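Long-range contacts in putative phosphatase (Bacteroides thetaiotaomicron, PDB 3KYA), which binds zinc ions and is putatively a phosphatase, although its substrate and physiological role are not established: residues Gly74-Gly78 with Met473-Glu477; Met105-Thr109 with Asp434-Arg438; Ala210-Asp214 with Lys247-Ala252. The contacts are given in a common frame with arbitrary orientation. Where two conformers were deposited one is given. Residues are numbered along the deposited sequence.

In the fold
The chain reads as an N-terminal IPT/TIG sandwich followed by a six-bladed beta-propeller, and the three contacts sample the joint, the ring closure and a blade-to-blade step. Along the chain they are concentric: interaction 1 pairs the outermost segments, interaction 2 the next, interaction 3 the innermost. Interactions 1 and 2 are neighbours, centres 13 Å apart; they touch through Met-473 on Met-105 and Glu-474 on Val-106, and share a 1,2-ethanediol. Interaction 2 lies on strand 105-110, interaction 1 on the tail leaving its closing-blade neighbour 467-473, so ring closure brings the C-terminal tail back to the IPT/TIG domain. Interaction 3 lies across the propeller, centres about 34 Å from interaction 2 and 45 Å from interaction 1.

Interaction 1. Residues Gly74-Gly78 with Met473-Glu477. With EDO (1,2-ethanediol), chain C.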
loop_
_atom_site.group_PDB
_atom_site.type_symbol
_atom_site.label_atom_id
_atom_site.label_comp_id
_atom_site.label_asym_id
_atom_site.label_seq_id
_atom_site.Cartn_x
_atom_site.Cartn_y
_atom_site.Cartn_z
ATOM N N GLY A 74 8.507 -3.087 -22.596
ATOM C CA GLY A 74 9.478 -2.590 -23.554
ATOM C C GLY A 74 8.930 -1.836 -24.759
ATOM O O GLY A 74 9.597 -1.775 -25.782
ATOM N N ALA A 75 7.744 -1.239 -24.638
ATOM C CA ALA A 75 7.122 -0.503 -25.743
ATOM C C ALA A 75 7.600 0.960 -25.752
ATOM O O ALA A 75 6.797 1.883 -25.859
ATOM C CB ALA A 75 5.610 -0.573 -25.634
ATOM N N PHE A 76 8.912 1.140 -25.693
ATOM C CA PHE A 76 9.536 2.467 -25.522
ATOM C C PHE A 76 9.047 3.572 -26.453
ATOM O O PHE A 76 8.754 4.668 -25.983
ATOM C CB PHE A 76 11.066 2.385 -25.633
ATOM C CG PHE A 76 11.693 1.485 -24.612
ATOM C CD1 PHE A 76 11.861 1.914 -23.304
ATOM C CD2 PHE A 76 12.121 0.212 -24.961
ATOM C CE1 PHE A 76 12.428 1.078 -22.349
ATOM C CE2 PHE A 76 12.691 -0.633 -24.001
ATOM C CZ PHE A 76 12.845 -0.193 -22.706
ATOM N N SER A 77 8.959 3.298 -27.749
ATOM C CA SER A 77 8.602 4.357 -28.708
ATOM C C SER A 77 7.126 4.780 -28.612
ATOM O O SER A 77 6.774 5.913 -28.985
ATOM C CB SER A 77 8.955 3.945 -30.149
ATOM O OG SER A 77 7.968 3.094 -30.709
ATOM N N GLY A 78 6.264 3.885 -28.119
ATOM C CA GLY A 78 4.839 4.189 -27.977
ATOM C C GLY A 78 4.058 4.232 -29.277
ATOM O O GLY A 78 2.879 4.595 -29.280
HETATM N N MSE A 473 16.405 0.406 -13.870
HETATM C CA MSE A 473 15.446 0.909 -14.859
HETATM C C MSE A 473 15.680 0.279 -16.224
HETATM O O MSE A 473 16.812 0.250 -16.710
HETATM C CB MSE A 473 15.554 2.432 -14.995
HETATM C CG MSE A 473 15.161 3.209 -13.756
HETATM SE SE MSE A 473 13.314 2.897 -13.304
HETATM C CE MSE A 473 12.560 3.520 -14.986
ATOM N N GLU A 474 14.622 -0.225 -16.859
ATOM C CA GLU A 474 14.787 -0.801 -18.195
ATOM C C GLU A 474 15.298 0.274 -19.173
ATOM O O GLU A 474 15.033 1.461 -18.990
ATOM C CB GLU A 474 13.491 -1.418 -18.711
ATOM C CG GLU A 474 12.344 -0.448 -18.804
ATOM C CD GLU A 474 11.046 -1.106 -19.224
ATOM O OE1 GLU A 474 11.073 -2.071 -20.019
ATOM O OE2 GLU A 474 9.992 -0.623 -18.777
ATOM N N GLN A 475 16.033 -0.159 -20.195
ATOM C CA GLN A 475 16.615 0.742 -21.185
ATOM C C GLN A 475 16.356 0.258 -22.586
ATOM O O GLN A 475 16.359 -0.946 -22.851
ATOM C CB GLN A 475 18.134 0.818 -21.031
ATOM C CG GLN A 475 18.647 1.300 -19.690
ATOM C CD GLN A 475 20.170 1.225 -19.604
ATOM O OE1 GLN A 475 20.730 0.838 -18.568
ATOM N NE2 GLN A 475 20.845 1.558 -20.703
ATOM N N GLU A 476 16.154 1.209 -23.491
ATOM C CA GLU A 476 15.987 0.900 -24.896
ATOM C C GLU A 476 17.392 0.570 -25.408
ATOM O O GLU A 476 18.284 1.417 -25.358
ATOM C CB GLU A 476 15.380 2.090 -25.627
ATOM C CG GLU A 476 14.958 1.808 -27.063
ATOM C CD GLU A 476 14.339 3.022 -27.730
ATOM O OE1 GLU A 476 14.149 4.053 -27.045
ATOM O OE2 GLU A 476 14.044 2.952 -28.943
ATOM N N GLU A 477 17.599 -0.670 -25.847
ATOM C CA GLU A 477 18.926 -1.127 -26.316
ATOM C C GLU A 477 19.380 -0.433 -27.595
ATOM O O GLU A 477 18.618 -0.330 -28.552
ATOM C CB GLU A 477 18.921 -2.650 -26.518
ATOM C CG GLU A 477 17.978 -3.153 -27.631
ATOM C CD GLU A 477 17.702 -4.651 -27.549
ATOM O OE1 GLU A 477 18.101 -5.294 -26.543
ATOM O OE2 GLU A 477 17.062 -5.182 -28.486
HETATM C C1 EDO C . 9.008 -3.441 -17.841
HETATM O O1 EDO C . 9.427 -4.022 -19.082
HETATM C C2 EDO C . 8.489 -4.514 -16.899
HETATM O O2 EDO C . 7.243 -5.022 -17.384
#
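Phe-76 carries this contact, with 104 of the 236 Å² buried in total. Its ring points at the C-terminal tail, and CZ comes within 3.5 Å of Gln-475 C. Glu-476, its chain extended with chi1 and chi2 both t, places its CB over one face of the Phe-76 ring, 4.0 Å from the centroid and 17° off the normal, a CH-pi contact. Glu-474 approaches obliquely, OE1 lying 3.7 Å from Phe-76 CZ, and the same oxygen accepts a 2.7 Å hydrogen bond from O1 of the ethanediol. No direct hydrogen bond joins the two segments. What presents Phe-76 is a tight bend: an inverse gamma turn centred on Ala-75 runs into a type I turn from Ala-75 to Gly-78. Tyr-101 ties the sides together, its ring edge-to-face with Phe-76 and its hydroxyl hydrogen-bonded to both Gly-74 N and Glu-474 OE2. The contact thus sets the loop between IPT/TIG strands 66-70 and 80-84 against the tail leaving propeller strand 467-473.

Interaction 2. Residues Met105-Thr109 with Asp434-Arg438; sequences MVVGT and DGDLR. With EDO (1,2-ethanediol), chain C.
This is the outer edge of the closing blade of the propeller, the Velcro-type blade in which strand 105-110, from the N-terminal end of the ring, pairs with the C-terminal strand 467-473. On its other side, strand 105-110 takes a very short, weakly bonded antiparallel partner, 435-436, and that pairing is the contact here. Segments 105-109, extended throughout (phi/psi of Val-106 -139/153, Val-107 -87/139), and 434-437 run 151° apart. Val-107 and Gly-435 form a hydrogen-bonded pair, CA atoms 4.9 Å apart: Val-107 N donates to Gly-435 O at 2.9 Å, and Gly-435 N to Val-107 O at 2.9 Å. Gly-435 has phi/psi 117/-147, where a CB would jam against the carbonyl oxygen of Asp-434. Leu-437, where the chain turns (-49/-43), chi1 m and chi2 t, folds its end back onto the strand: CD2 lies 3.8 Å from Val-107 CG2 (Val-107 chi1 t), and CD1 4.1 Å from CB of Met-105, a selenomethionine. Beyond the bonded pair a water bridges the widening gap, donating to Met-105 O at 2.7 Å and accepting from Leu-437 N at 3.0 Å. Asp-436 OD1 accepts from Arg-438 N at 3.2 Å, an Asx turn, while OD2 takes a 2.8 Å hydrogen bond from ethanediol O2. At the other end Asp-434, chi1 m, places OD1 in a salt bridge with Arg-469 and OD2 2.9 Å from the donor Thr-109 OG1.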
loop_
_atom_site.group_PDB
_atom_site.type_symbol
_atom_site.label_atom_id
_atom_site.label_comp_id
_atom_site.label_asym_id
_atom_site.label_seq_id
_atom_site.Cartn_x
_atom_site.Cartn_y
_atom_site.Cartn_z
HETATM N N MSE A 105 11.372 -0.536 -13.283
HETATM C CA MSE A 105 12.514 -1.294 -12.808
HETATM C C MSE A 105 12.353 -2.737 -13.317
HETATM O O MSE A 105 11.226 -3.271 -13.397
HETATM C CB MSE A 105 12.584 -1.270 -11.280
HETATM C CG MSE A 105 12.806 0.108 -10.687
HETATM SE SE MSE A 105 14.646 0.675 -10.871
HETATM C CE MSE A 105 15.424 -0.035 -9.242
ATOM N N VAL A 106 13.471 -3.359 -13.677
ATOM C CA VAL A 106 13.468 -4.734 -14.155
ATOM C C VAL A 106 14.656 -5.511 -13.580
ATOM O O VAL A 106 15.686 -4.923 -13.250
ATOM C CB VAL A 106 13.497 -4.821 -15.704
ATOM C CG1 VAL A 106 12.194 -4.256 -16.302
ATOM C CG2 VAL A 106 14.743 -4.115 -16.305
ATOM N N VAL A 107 14.509 -6.829 -13.463
ATOM C CA VAL A 107 15.612 -7.670 -12.998
ATOM C C VAL A 107 16.455 -8.044 -14.225
ATOM O O VAL A 107 15.915 -8.303 -15.294
ATOM C CB VAL A 107 15.123 -8.931 -12.277
ATOM C CG1 VAL A 107 16.309 -9.780 -11.783
ATOM C CG2 VAL A 107 14.213 -8.554 -11.099
ATOM N N GLY A 108 17.772 -8.024 -14.060
ATOM C CA GLY A 108 18.726 -8.407 -15.114
ATOM C C GLY A 108 19.773 -9.345 -14.546
ATOM O O GLY A 108 19.783 -9.606 -13.337
ATOM N N THR A 109 20.660 -9.844 -15.404
ATOM C CA THR A 109 21.743 -10.725 -14.965
ATOM C C THR A 109 23.058 -10.090 -15.393
ATOM O O THR A 109 23.302 -9.916 -16.586
ATOM C CB THR A 109 21.591 -12.148 -15.526
ATOM O OG1 THR A 109 20.322 -12.693 -15.110
ATOM C CG2 THR A 109 22.737 -13.080 -15.027
ATOM N N ASP A 434 14.635 -13.044 -16.056
ATOM C CA ASP A 434 14.840 -11.616 -15.946
ATOM C C ASP A 434 13.542 -10.918 -16.354
ATOM O O ASP A 434 12.653 -11.550 -16.946
ATOM C CB ASP A 434 16.020 -11.185 -16.836
ATOM C CG ASP A 434 17.382 -11.540 -16.219
ATOM O OD1 ASP A 434 17.483 -11.614 -14.983
ATOM O OD2 ASP A 434 18.353 -11.727 -16.973
ATOM N N GLY A 435 13.433 -9.625 -16.048
ATOM C CA GLY A 435 12.267 -8.832 -16.448
ATOM C C GLY A 435 11.412 -8.255 -15.327
ATOM O O GLY A 435 11.900 -7.913 -14.241
ATOM N N ASP A 436 10.114 -8.158 -15.608
ATOM C CA ASP A 436 9.155 -7.524 -14.713
ATOM C C ASP A 436 9.284 -8.055 -13.291
ATOM O O ASP A 436 9.264 -9.266 -13.076
ATOM C CB ASP A 436 7.729 -7.687 -15.267
ATOM C CG ASP A 436 6.707 -6.917 -14.467
ATOM O OD1 ASP A 436 6.402 -7.332 -13.335
ATOM O OD2 ASP A 436 6.173 -5.921 -14.990
ATOM N N LEU A 437 9.414 -7.134 -12.338
ATOM C CA LEU A 437 9.668 -7.474 -10.923
ATOM C C LEU A 437 8.767 -8.554 -10.286
ATOM O O LEU A 437 9.289 -9.424 -9.571
ATOM C CB LEU A 437 9.619 -6.217 -10.036
ATOM C CG LEU A 437 10.579 -5.051 -10.316
ATOM C CD1 LEU A 437 10.609 -4.090 -9.139
ATOM C CD2 LEU A 437 12.013 -5.509 -10.630
ATOM N N ARG A 438 7.448 -8.508 -10.537
ATOM C CA ARG A 438 6.551 -9.492 -9.904
ATOM C C ARG A 438 5.751 -10.360 -10.879
ATOM O O ARG A 438 5.153 -11.350 -10.463
ATOM C CB ARG A 438 5.631 -8.787 -8.897
ATOM C CG ARG A 438 6.385 -8.077 -7.762
ATOM C CD ARG A 438 6.939 -9.018 -6.684
ATOM N NE ARG A 438 5.870 -9.502 -5.810
ATOM C CZ ARG A 438 5.407 -10.745 -5.788
ATOM N NH1 ARG A 438 5.938 -11.682 -6.556
ATOM N NH2 ARG A 438 4.421 -11.050 -4.968
HETATM C C1 EDO C . 9.008 -3.441 -17.841
HETATM O O1 EDO C . 9.427 -4.022 -19.082
HETATM C C2 EDO C . 8.489 -4.514 -16.899
HETATM O O2 EDO C . 7.243 -5.022 -17.384
HETATM O O HOH W 1 8.790 -4.419 -13.323
#

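Interaction 3. Residues Ala210-Asp214 with Lys247-Ala252. With EDO (1,2-ethanediol), chain B.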
loop_
_atom_site.group_PDB
_atom_site.type_symbol
_atom_site.label_atom_id
_atom_site.label_comp_id
_atom_site.label_asym_id
_atom_site.label_seq_id
_atom_site.Cartn_x
_atom_site.Cartn_y
_atom_site.Cartn_z
ATOM N N ALA A 210 34.586 -9.644 8.952
ATOM C CA ALA A 210 34.124 -10.570 9.991
ATOM C C ALA A 210 34.169 -12.022 9.496
ATOM O O ALA A 210 33.805 -12.307 8.347
ATOM C CB ALA A 210 32.674 -10.192 10.464
ATOM N N ILE A 211 34.616 -12.938 10.361
ATOM C CA ILE A 211 34.702 -14.354 10.020
ATOM C C ILE A 211 34.016 -15.187 11.119
ATOM O O ILE A 211 33.904 -14.728 12.246
ATOM C CB ILE A 211 36.162 -14.830 9.812
ATOM C CG1 ILE A 211 36.948 -14.824 11.138
ATOM C CG2 ILE A 211 36.848 -13.970 8.743
ATOM C CD1 ILE A 211 38.290 -15.494 11.041
ATOM N N ASP A 212 33.598 -16.402 10.771
ATOM C CA ASP A 212 32.809 -17.302 11.656
ATOM C C ASP A 212 33.679 -18.496 12.037
ATOM O O ASP A 212 33.821 -19.448 11.265
ATOM C CB ASP A 212 31.544 -17.746 10.913
ATOM C CG ASP A 212 30.433 -18.244 11.840
ATOM O OD1 ASP A 212 30.733 -18.744 12.945
ATOM O OD2 ASP A 212 29.245 -18.122 11.436
ATOM N N TYR A 213 34.251 -18.455 13.236
ATOM C CA TYR A 213 35.241 -19.446 13.635
ATOM C C TYR A 213 35.192 -19.742 15.131
ATOM O O TYR A 213 34.848 -18.872 15.928
ATOM C CB TYR A 213 36.621 -18.893 13.223
ATOM C CG TYR A 213 37.832 -19.743 13.554
ATOM C CD1 TYR A 213 38.056 -20.954 12.913
ATOM C CD2 TYR A 213 38.797 -19.291 14.456
ATOM C CE1 TYR A 213 39.179 -21.724 13.198
ATOM C CE2 TYR A 213 39.916 -20.054 14.753
ATOM C CZ TYR A 213 40.105 -21.268 14.121
ATOM O OH TYR A 213 41.220 -22.022 14.418
ATOM N N ASP A 214 35.508 -20.986 15.493
ATOM C CA ASP A 214 35.544 -21.425 16.901
ATOM C C ASP A 214 36.636 -22.484 17.163
ATOM O O ASP A 214 36.538 -23.261 18.117
ATOM C CB ASP A 214 34.170 -21.963 17.332
ATOM C CG ASP A 214 33.784 -23.239 16.612
ATOM O OD1 ASP A 214 34.623 -23.789 15.862
ATOM O OD2 ASP A 214 32.644 -23.704 16.806
ATOM N N LYS A 247 34.461 -15.599 19.349
ATOM C CA LYS A 247 34.104 -16.811 18.610
ATOM C C LYS A 247 32.761 -16.636 17.921
ATOM O O LYS A 247 31.949 -15.805 18.330
ATOM C CB LYS A 247 34.019 -18.068 19.491
ATOM C CG LYS A 247 32.960 -18.027 20.579
ATOM C CD LYS A 247 32.913 -19.349 21.353
ATOM C CE LYS A 247 31.964 -19.259 22.508
ATOM N NZ LYS A 247 31.869 -20.534 23.284
ATOM N N GLN A 248 32.540 -17.432 16.885
ATOM C CA GLN A 248 31.244 -17.505 16.210
ATOM C C GLN A 248 30.631 -16.164 15.801
ATOM O O GLN A 248 29.429 -15.920 15.993
ATOM C CB GLN A 248 30.275 -18.268 17.126
ATOM C CG GLN A 248 30.756 -19.665 17.456
ATOM C CD GLN A 248 29.815 -20.394 18.380
ATOM O OE1 GLN A 248 29.518 -19.928 19.475
ATOM N NE2 GLN A 248 29.343 -21.541 17.944
ATOM N N CYS A 249 31.456 -15.290 15.237
ATOM C CA CYS A 249 30.969 -13.997 14.755
ATOM C C CYS A 249 30.228 -14.195 13.427
ATOM O O CYS A 249 30.658 -14.987 12.584
ATOM C CB CYS A 249 32.131 -13.033 14.584
ATOM S SG CYS A 249 31.648 -11.369 14.146
ATOM N N ASN A 250 29.115 -13.486 13.238
ATOM C CA ASN A 250 28.327 -13.584 12.006
ATOM C C ASN A 250 28.353 -12.274 11.201
ATOM O O ASN A 250 27.748 -12.197 10.137
ATOM C CB ASN A 250 26.868 -13.946 12.302
ATOM C CG ASN A 250 26.725 -15.112 13.286
ATOM O OD1 ASN A 250 25.966 -15.008 14.253
ATOM N ND2 ASN A 250 27.478 -16.197 13.068
ATOM N N GLY A 251 29.006 -11.241 11.720
ATOM C CA GLY A 251 29.078 -9.961 11.021
ATOM C C GLY A 251 29.570 -8.825 11.894
ATOM O O GLY A 251 29.502 -8.904 13.131
ATOM N N ALA A 252 30.074 -7.778 11.235
ATOM C CA ALA A 252 30.559 -6.566 11.890
ATOM C C ALA A 252 30.114 -5.356 11.065
ATOM O O ALA A 252 30.235 -5.364 9.838
ATOM C CB ALA A 252 32.077 -6.602 12.053
HETATM C C1 EDO B . 26.795 -20.099 13.053
HETATM O O1 EDO B . 27.421 -19.865 11.779
HETATM C C2 EDO B . 27.851 -20.180 14.152
HETATM O O2 EDO B . 28.328 -18.877 14.500
HETATM O O HOH W 2 34.365 -15.759 14.709
HETATM O O HOH W 3 30.380 -22.537 15.440
#
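A buried contact of backbone and side chains joins the end of strand 206-211 and the loop after it to the connection between two blades. Tyr-213 O accepts a straight 2.9 Å hydrogen bond from Gln-248 N, which holds positive phi and psi (50/44). Further along, carbonyls meet instead: Ile-211 O and Cys-249 O are 3.3 Å apart, both acceptors, and a water fills the gap beside them, donating to Ile-211 O (2.7 Å) and accepting from Tyr-213 N (3.1 Å) and Cys-249 N (3.0 Å). In the propeller, residues 247-252 carry the chain from outer strand 240-246 of one blade to inner strand 252-254 of the next, so Ala-210 CB, 4.0 Å from both Cys-249 SG and Ala-252 CB, packs one blade on its neighbour. Asp-212 is the polar hub, salt-bridged to Arg-189 through OD2, which also takes a weak 3.1 Å bond from Asn-250 ND2. An ethanediol straddles its carboxylate, O2 donating to Asp-212 OD1 at 2.9 Å and O1 to Asp-212 OD2 at 2.5 Å.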